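Ecdysteroid-phosphate phosphatase (Bombyx mori, PDB 3C7T) hydrolyses inactive ecdysteroid phosphates, above all ecdysone 22-phosphate, to the free active hormones, and also has protein tyrosine phosphatase activity, through its C-terminal phosphoglycerate-mutase-like domain. Local coordinates at residues A[98-103]-A[186-191]; A[80-85]-A[102-107]. All coordinates share one frame; numbering follows the deposited sequence.

Contact 1 of 2, residues A[98-103]-A[186-191]; sequences QGFLDG and NVIFIG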
ATOM      1  N   GLN A  98      -5.143  14.154   5.625  1.00 18.40           N
ATOM      2  CA  GLN A  98      -3.823  14.206   6.238  1.00 19.34           C
ATOM      3  C   GLN A  98      -2.777  13.436   5.428  1.00 18.50           C
ATOM      4  O   GLN A  98      -1.687  13.949   5.214  1.00 17.94           O
ATOM      5  CB  GLN A  98      -3.840  13.710   7.686  1.00 19.55           C
ATOM      6  CG  GLN A  98      -2.507  13.952   8.419  1.00 21.01           C
ATOM      7  CD  GLN A  98      -2.157  15.422   8.481  1.00 21.81           C
ATOM      8  OE1 GLN A  98      -2.982  16.247   8.880  1.00 24.39           O
ATOM      9  NE2 GLN A  98      -0.933  15.767   8.071  1.00 24.44           N
ATOM     10  N   GLY A  99      -3.096  12.212   4.980  1.00 18.01           N
ATOM     11  CA  GLY A  99      -2.161  11.459   4.125  1.00 17.47           C
ATOM     12  C   GLY A  99      -1.817  12.251   2.873  1.00 17.32           C
ATOM     13  O   GLY A  99      -0.648  12.355   2.487  1.00 18.06           O
ATOM     14  N   PHE A 100      -2.823  12.879   2.271  1.00 16.03           N
ATOM     15  CA  PHE A 100      -2.599  13.683   1.075  1.00 17.06           C
ATOM     16  C   PHE A 100      -1.583  14.810   1.380  1.00 17.91           C
ATOM     17  O   PHE A 100      -0.584  15.015   0.659  1.00 17.35           O
ATOM     18  CB  PHE A 100      -3.942  14.257   0.584  1.00 17.17           C
ATOM     19  CG  PHE A 100      -3.799  15.247  -0.523  1.00 17.43           C
ATOM     20  CD1 PHE A 100      -3.587  14.818  -1.834  1.00 20.06           C
ATOM     21  CD2 PHE A 100      -3.913  16.621  -0.271  1.00 19.91           C
ATOM     22  CE1 PHE A 100      -3.444  15.727  -2.865  1.00 22.30           C
ATOM     23  CE2 PHE A 100      -3.784  17.537  -1.307  1.00 19.62           C
ATOM     24  CZ  PHE A 100      -3.550  17.081  -2.606  1.00 18.66           C
ATOM     25  N   LEU A 101      -1.844  15.536   2.463  1.00 18.22           N
ATOM     26  CA  LEU A 101      -0.951  16.632   2.885  1.00 18.66           C
ATOM     27  C   LEU A 101       0.443  16.154   3.247  1.00 19.57           C
ATOM     28  O   LEU A 101       1.430  16.870   3.019  1.00 19.75           O
ATOM     29  CB  LEU A 101      -1.589  17.433   4.049  1.00 18.59           C
ATOM     30  CG  LEU A 101      -2.834  18.243   3.694  1.00 19.13           C
ATOM     31  CD1 LEU A 101      -3.487  18.826   4.959  1.00 22.96           C
ATOM     32  CD2 LEU A 101      -2.525  19.357   2.707  1.00 20.90           C
ATOM     33  N   ASP A 102       0.540  14.951   3.808  1.00 19.70           N
ATOM     34  CA  ASP A 102       1.847  14.365   4.129  1.00 21.44           C
ATOM     35  C   ASP A 102       2.642  14.097   2.833  1.00 21.31           C
ATOM     36  O   ASP A 102       3.836  14.387   2.752  1.00 21.03           O
ATOM     37  CB  ASP A 102       1.698  13.062   4.915  1.00 21.74           C
ATOM     38  CG  ASP A 102       1.211  13.268   6.354  1.00 26.37           C
ATOM     39  OD1 ASP A 102       1.261  14.395   6.881  1.00 26.62           O
ATOM     40  OD2 ASP A 102       0.765  12.263   6.965  1.00 31.29           O
ATOM     41  N   GLY A 103       1.977  13.535   1.826  1.00 20.89           N
ATOM     42  CA  GLY A 103       2.625  13.224   0.545  1.00 21.10           C
ATOM     43  C   GLY A 103       3.049  14.502  -0.164  1.00 20.92           C
ATOM     44  O   GLY A 103       4.158  14.586  -0.752  1.00 21.40           O
ATOM     45  N   ASN A 186      -5.233  26.946  -5.012  1.00 27.90           N
ATOM     46  CA  ASN A 186      -5.825  25.670  -5.442  1.00 26.49           C
ATOM     47  C   ASN A 186      -6.630  25.036  -4.316  1.00 25.41           C
ATOM     48  O   ASN A 186      -6.321  25.226  -3.137  1.00 25.46           O
ATOM     49  CB  ASN A 186      -4.749  24.709  -5.998  1.00 26.58           C
ATOM     50  CG  ASN A 186      -4.078  25.243  -7.274  1.00 26.31           C
ATOM     51  OD1 ASN A 186      -4.710  25.916  -8.091  1.00 25.93           O
ATOM     52  ND2 ASN A 186      -2.796  24.941  -7.445  1.00 26.94           N
ATOM     53  N   VAL A 187      -7.686  24.311  -4.688  1.00 24.44           N
ATOM     54  CA  VAL A 187      -8.653  23.768  -3.730  1.00 23.58           C
ATOM     55  C   VAL A 187      -8.765  22.247  -3.920  1.00 23.25           C
ATOM     56  O   VAL A 187      -8.701  21.759  -5.045  1.00 23.65           O
ATOM     57  CB  VAL A 187     -10.042  24.385  -3.939  1.00 23.50           C
ATOM     58  CG1 VAL A 187     -11.086  23.815  -2.956  1.00 22.56           C
ATOM     59  CG2 VAL A 187      -9.981  25.888  -3.794  1.00 24.22           C
ATOM     60  N   ILE A 188      -8.943  21.534  -2.810  1.00 22.41           N
ATOM     61  CA  ILE A 188      -9.271  20.096  -2.836  1.00 21.61           C
ATOM     62  C   ILE A 188     -10.403  19.749  -1.866  1.00 21.37           C
ATOM     63  O   ILE A 188     -10.424  20.206  -0.712  1.00 22.07           O
ATOM     64  CB  ILE A 188      -8.038  19.181  -2.647  1.00 21.85           C
ATOM     65  CG1 ILE A 188      -8.406  17.711  -2.956  1.00 21.88           C
ATOM     66  CG2 ILE A 188      -7.411  19.347  -1.260  1.00 21.48           C
ATOM     67  CD1 ILE A 188      -7.203  16.783  -3.185  1.00 20.38           C
ATOM     68  N   PHE A 189     -11.361  18.985  -2.380  1.00 20.31           N
ATOM     69  CA  PHE A 189     -12.485  18.456  -1.601  1.00 20.33           C
ATOM     70  C   PHE A 189     -12.230  16.962  -1.425  1.00 20.37           C
ATOM     71  O   PHE A 189     -12.143  16.233  -2.420  1.00 21.07           O
ATOM     72  CB  PHE A 189     -13.792  18.620  -2.362  1.00 19.52           C
ATOM     73  CG  PHE A 189     -14.174  20.063  -2.630  1.00 20.31           C
ATOM     74  CD1 PHE A 189     -14.413  20.938  -1.567  1.00 21.47           C
ATOM     75  CD2 PHE A 189     -14.307  20.512  -3.937  1.00 21.64           C
ATOM     76  CE1 PHE A 189     -14.780  22.266  -1.806  1.00 21.48           C
ATOM     77  CE2 PHE A 189     -14.679  21.849  -4.203  1.00 21.74           C
ATOM     78  CZ  PHE A 189     -14.895  22.720  -3.125  1.00 23.84           C
ATOM     79  N   ILE A 190     -12.080  16.528  -0.179  1.00 20.02           N
ATOM     80  CA  ILE A 190     -11.723  15.139   0.113  1.00 19.96           C
ATOM     81  C   ILE A 190     -12.900  14.483   0.789  1.00 20.00           C
ATOM     82  O   ILE A 190     -13.318  14.880   1.888  1.00 19.01           O
ATOM     83  CB  ILE A 190     -10.430  15.049   0.932  1.00 20.27           C
ATOM     84  CG1 ILE A 190      -9.289  15.617   0.075  1.00 22.96           C
ATOM     85  CG2 ILE A 190     -10.171  13.579   1.365  1.00 20.13           C
ATOM     86  CD1 ILE A 190      -7.995  15.933   0.811  1.00 25.86           C
ATOM     87  N   GLY A 191     -13.470  13.495   0.107  1.00 19.66           N
ATOM     88  CA  GLY A 191     -14.774  12.985   0.515  1.00 19.92           C
ATOM     89  C   GLY A 191     -15.039  11.554   0.097  1.00 20.03           C
ATOM     90  O   GLY A 191     -14.270  10.645   0.390  1.00 20.69           O
TER

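Contact 2 of 2, residues A[80-85]-A[102-107]; sequences VSIKHV and DGLRAD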
ATOM      1  N   VAL A  80       2.366  21.050  -8.396  1.00 26.28           N
ATOM      2  CA  VAL A  80       1.090  21.649  -8.049  1.00 27.00           C
ATOM      3  C   VAL A  80       0.946  21.819  -6.533  1.00 27.07           C
ATOM      4  O   VAL A  80       1.110  20.865  -5.770  1.00 27.80           O
ATOM      5  CB  VAL A  80      -0.121  20.881  -8.661  1.00 27.33           C
ATOM      6  CG1 VAL A  80      -1.444  21.559  -8.267  1.00 28.35           C
ATOM      7  CG2 VAL A  80       0.004  20.816 -10.184  1.00 26.68           C
ATOM      8  N   SER A  81       0.658  23.046  -6.104  1.00 27.76           N
ATOM      9  CA  SER A  81       0.450  23.340  -4.684  1.00 28.48           C
ATOM     10  C   SER A  81      -1.041  23.265  -4.359  1.00 28.69           C
ATOM     11  O   SER A  81      -1.864  23.242  -5.270  1.00 28.86           O
ATOM     12  CB  SER A  81       0.979  24.738  -4.354  1.00 29.00           C
ATOM     13  OG  SER A  81       0.423  25.681  -5.254  1.00 29.38           O
ATOM     14  N   ILE A  82      -1.374  23.208  -3.068  1.00 28.19           N
ATOM     15  CA  ILE A  82      -2.754  23.278  -2.608  1.00 28.72           C
ATOM     16  C   ILE A  82      -2.785  24.198  -1.384  1.00 28.67           C
ATOM     17  O   ILE A  82      -1.905  24.147  -0.509  1.00 28.96           O
ATOM     18  CB  ILE A  82      -3.390  21.861  -2.312  1.00 29.11           C
ATOM     19  CG1 ILE A  82      -3.738  21.124  -3.608  1.00 30.19           C
ATOM     20  CG2 ILE A  82      -4.712  21.970  -1.582  1.00 29.20           C
ATOM     21  CD1 ILE A  82      -2.642  20.296  -4.141  1.00 33.59           C
ATOM     22  N   LYS A  83      -3.785  25.058  -1.323  1.00 28.24           N
ATOM     23  CA  LYS A  83      -3.870  25.969  -0.201  1.00 27.64           C
ATOM     24  C   LYS A  83      -5.098  25.696   0.633  1.00 27.16           C
ATOM     25  O   LYS A  83      -5.082  25.883   1.853  1.00 26.64           O
ATOM     26  CB  LYS A  83      -3.882  27.408  -0.725  1.00 28.06           C
ATOM     27  CG  LYS A  83      -3.837  28.472   0.355  1.00 31.05           C
ATOM     28  CD  LYS A  83      -3.355  29.790  -0.229  1.00 35.44           C
ATOM     29  CE  LYS A  83      -3.356  30.912   0.815  1.00 39.16           C
ATOM     30  NZ  LYS A  83      -2.638  30.520   2.062  1.00 40.78           N
ATOM     31  N   HIS A  84      -6.163  25.253  -0.029  1.00 25.90           N
ATOM     32  CA  HIS A  84      -7.478  25.173   0.606  1.00 25.34           C
ATOM     33  C   HIS A  84      -7.974  23.732   0.557  1.00 24.90           C
ATOM     34  O   HIS A  84      -8.254  23.211  -0.524  1.00 24.30           O
ATOM     35  CB  HIS A  84      -8.457  26.105  -0.097  1.00 25.40           C
ATOM     36  CG  HIS A  84      -7.944  27.502  -0.248  1.00 26.91           C
ATOM     37  ND1 HIS A  84      -7.512  28.010  -1.456  1.00 29.59           N
ATOM     38  CD2 HIS A  84      -7.765  28.490   0.661  1.00 27.39           C
ATOM     39  CE1 HIS A  84      -7.118  29.264  -1.290  1.00 27.20           C
ATOM     40  NE2 HIS A  84      -7.261  29.577  -0.014  1.00 28.90           N
ATOM     41  N   VAL A  85      -8.055  23.118   1.736  1.00 23.78           N
ATOM     42  CA  VAL A  85      -8.340  21.687   1.871  1.00 23.52           C
ATOM     43  C   VAL A  85      -9.605  21.516   2.712  1.00 23.36           C
ATOM     44  O   VAL A  85      -9.669  21.965   3.869  1.00 23.67           O
ATOM     45  CB  VAL A  85      -7.150  20.927   2.511  1.00 23.25           C
ATOM     46  CG1 VAL A  85      -7.473  19.447   2.698  1.00 22.81           C
ATOM     47  CG2 VAL A  85      -5.884  21.089   1.665  1.00 23.58           C
ATOM     48  N   ASP A 102       0.540  14.951   3.808  1.00 19.70           N
ATOM     49  CA  ASP A 102       1.847  14.365   4.129  1.00 21.44           C
ATOM     50  C   ASP A 102       2.642  14.097   2.833  1.00 21.31           C
ATOM     51  O   ASP A 102       3.836  14.387   2.752  1.00 21.03           O
ATOM     52  CB  ASP A 102       1.698  13.062   4.915  1.00 21.74           C
ATOM     53  CG  ASP A 102       1.211  13.268   6.354  1.00 26.37           C
ATOM     54  OD1 ASP A 102       1.261  14.395   6.881  1.00 26.62           O
ATOM     55  OD2 ASP A 102       0.765  12.263   6.965  1.00 31.29           O
ATOM     56  N   GLY A 103       1.977  13.535   1.826  1.00 20.89           N
ATOM     57  CA  GLY A 103       2.625  13.224   0.545  1.00 21.10           C
ATOM     58  C   GLY A 103       3.049  14.502  -0.164  1.00 20.92           C
ATOM     59  O   GLY A 103       4.158  14.586  -0.752  1.00 21.40           O
ATOM     60  N   LEU A 104       2.171  15.498  -0.093  1.00 22.03           N
ATOM     61  CA  LEU A 104       2.393  16.833  -0.656  1.00 22.71           C
ATOM     62  C   LEU A 104       3.530  17.615   0.026  1.00 23.02           C
ATOM     63  O   LEU A 104       4.103  18.532  -0.564  1.00 23.10           O
ATOM     64  CB  LEU A 104       1.085  17.637  -0.589  1.00 23.01           C
ATOM     65  CG  LEU A 104       0.932  18.969  -1.327  1.00 25.07           C
ATOM     66  CD1 LEU A 104       1.236  18.816  -2.826  1.00 28.20           C
ATOM     67  CD2 LEU A 104      -0.451  19.560  -1.113  1.00 27.97           C
ATOM     68  N   ARG A 105       3.877  17.227   1.246  1.00 22.98           N
ATOM     69  CA  ARG A 105       4.758  18.021   2.103  1.00 23.58           C
ATOM     70  C   ARG A 105       4.258  19.460   2.206  1.00 24.13           C
ATOM     71  O   ARG A 105       5.037  20.412   2.147  1.00 24.40           O
ATOM     72  CB  ARG A 105       6.209  17.946   1.613  1.00 23.03           C
ATOM     73  CG  ARG A 105       6.799  16.572   1.786  1.00 23.43           C
ATOM     74  CD  ARG A 105       8.227  16.461   1.241  1.00 27.23           C
ATOM     75  NE  ARG A 105       8.678  15.066   1.310  1.00 27.41           N
ATOM     76  CZ  ARG A 105       9.916  14.641   1.044  1.00 29.56           C
ATOM     77  NH1 ARG A 105      10.872  15.486   0.660  1.00 29.32           N
ATOM     78  NH2 ARG A 105      10.202  13.350   1.144  1.00 31.46           N
ATOM     79  N   ALA A 106       2.944  19.604   2.377  1.00 24.21           N
ATOM     80  CA  ALA A 106       2.326  20.903   2.533  1.00 25.30           C
ATOM     81  C   ALA A 106       2.881  21.575   3.793  1.00 25.96           C
ATOM     82  O   ALA A 106       3.326  20.889   4.735  1.00 25.64           O
ATOM     83  CB  ALA A 106       0.818  20.751   2.639  1.00 25.04           C
ATOM     84  N   ASP A 107       2.867  22.907   3.792  1.00 26.44           N
ATOM     85  CA  ASP A 107       3.251  23.697   4.955  1.00 28.11           C
ATOM     86  C   ASP A 107       2.259  23.382   6.081  1.00 27.66           C
ATOM     87  O   ASP A 107       1.086  23.169   5.809  1.00 27.80           O
ATOM     88  CB  ASP A 107       3.202  25.183   4.594  1.00 28.18           C
ATOM     89  CG  ASP A 107       3.832  26.072   5.646  1.00 31.58           C
ATOM     90  OD1 ASP A 107       5.080  26.081   5.756  1.00 34.52           O
ATOM     91  OD2 ASP A 107       3.086  26.779   6.351  1.00 33.87           O
TER

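Contact 1 of 2, residues A[98-103]-A[186-191]
Helix 91-104 rests on the central strand 187-191 of the sheet through Phe100, whose ring meets Ile188 and, more loosely, Ile190. CD1 of Ile188 stands over one face of the ring, 3.9 Å from the centroid of Phe100 and 19° off its normal, a CH-pi contact displaced toward the rim at CZ. CG2 of Ile188 reaches Phe100 CE2 at 4.1 Å. This helix-on-sheet layer belongs to the alpha/beta core of the histidine phosphatase fold. As alternate residues of a strand, Ile188 and Ile190 both face the helix, and beta-branched isoleucine suits the extended backbone. Ile190 adds its CD1, 4.3 Å from Phe100 CD2, obliquely to the ring. The nearest CA atoms, of Phe100 and Ile190, are 9.3 Å apart, a distance that a long, flat aromatic can bridge. The CB of Phe100 points toward the strand, and CG anti to the backbone N (chi1 172°) sets the ring against Ile188. An alanine here is likely to leave the methyls of Ile188 and Ile190 without their aromatic partner and a gap between helix and sheet. On the helix itself, Gln98 NE2 donates to Asp102 OD1 at 2.8 Å, one turn on, meeting the carboxylate from above its plane.

Contact 2 of 2, residues A[80-85]-A[102-107]
This is a small, largely apolar contact at one end of a beta-alpha-beta unit, where Ile82 and the carbonyl oxygen of Val80, on the approach to strand 84-87, meet Leu104 near the C-terminal end of helix 91-104. The unit continues into strand 112-114, which lies parallel to 84-87. Because the helix runs back against the direction of the strands, its C-terminal end comes level with the segment that enters the first of them, and the closest CA pair is Ile82 and Ala106, 7.6 Å apart.

Leu104 carries the contact with its two methyl groups, each of which has a different partner. CD2 meets the terminal methyl CD1 of Ile82 at 3.8 Å and lies almost as near its CB, so the two aliphatic side chains slant across one another. CD1 packs instead against main chain, 3.6 Å from the carbonyl oxygen of Val80, a van der Waals contact with no hydrogen bond. The first torsion explains this reach: CG of Leu104 is anti to the backbone N (chi1 -169°), which sets the fork of the side chain against Ile82 and Val80 O. A branched leucine suits the place, since it can touch side chain and backbone at once. Met75 of helix 62-77 touches Val80, Ile82 and Leu104, closing the same apolar cluster from another element.

A Schellman motif ends the helix, with Arg105 as its C-prime residue, taking up the positive phi (52°) at which glycine is the commonest choice; its side chain is exposed, as befits a charged group at a turn. Ala106 N reaches back to Leu101 O. The weak second bond of the motif runs from Arg105 N to Asp102 O, 3.2 Å away.

Overall arrangement
Contacts 1 and 2 lie about 7 Å apart, centre to centre, along one face of the sheet, and both use helix 91-104, their segments overlapping at Asp102 and Gly103. Their apolar clusters merge where Phe100 CZ meets Ile82 CD1 at 3.7 Å. The neighbouring strands 84-87 and 187-191 also join them: Ile188 N lies 2.9 Å from His84 O, a probable hydrogen bond, and, just outside the strands, Asn186 ND2 probably bonds to Ser81 O. Contact 1 is nearer the catalytic centre. The side chain of Ile190 is about 6 Å from that of His12, which forms the phosphohistidine intermediate, and about 10 Å from the bound tungstate; contact 2 lies away from the active site.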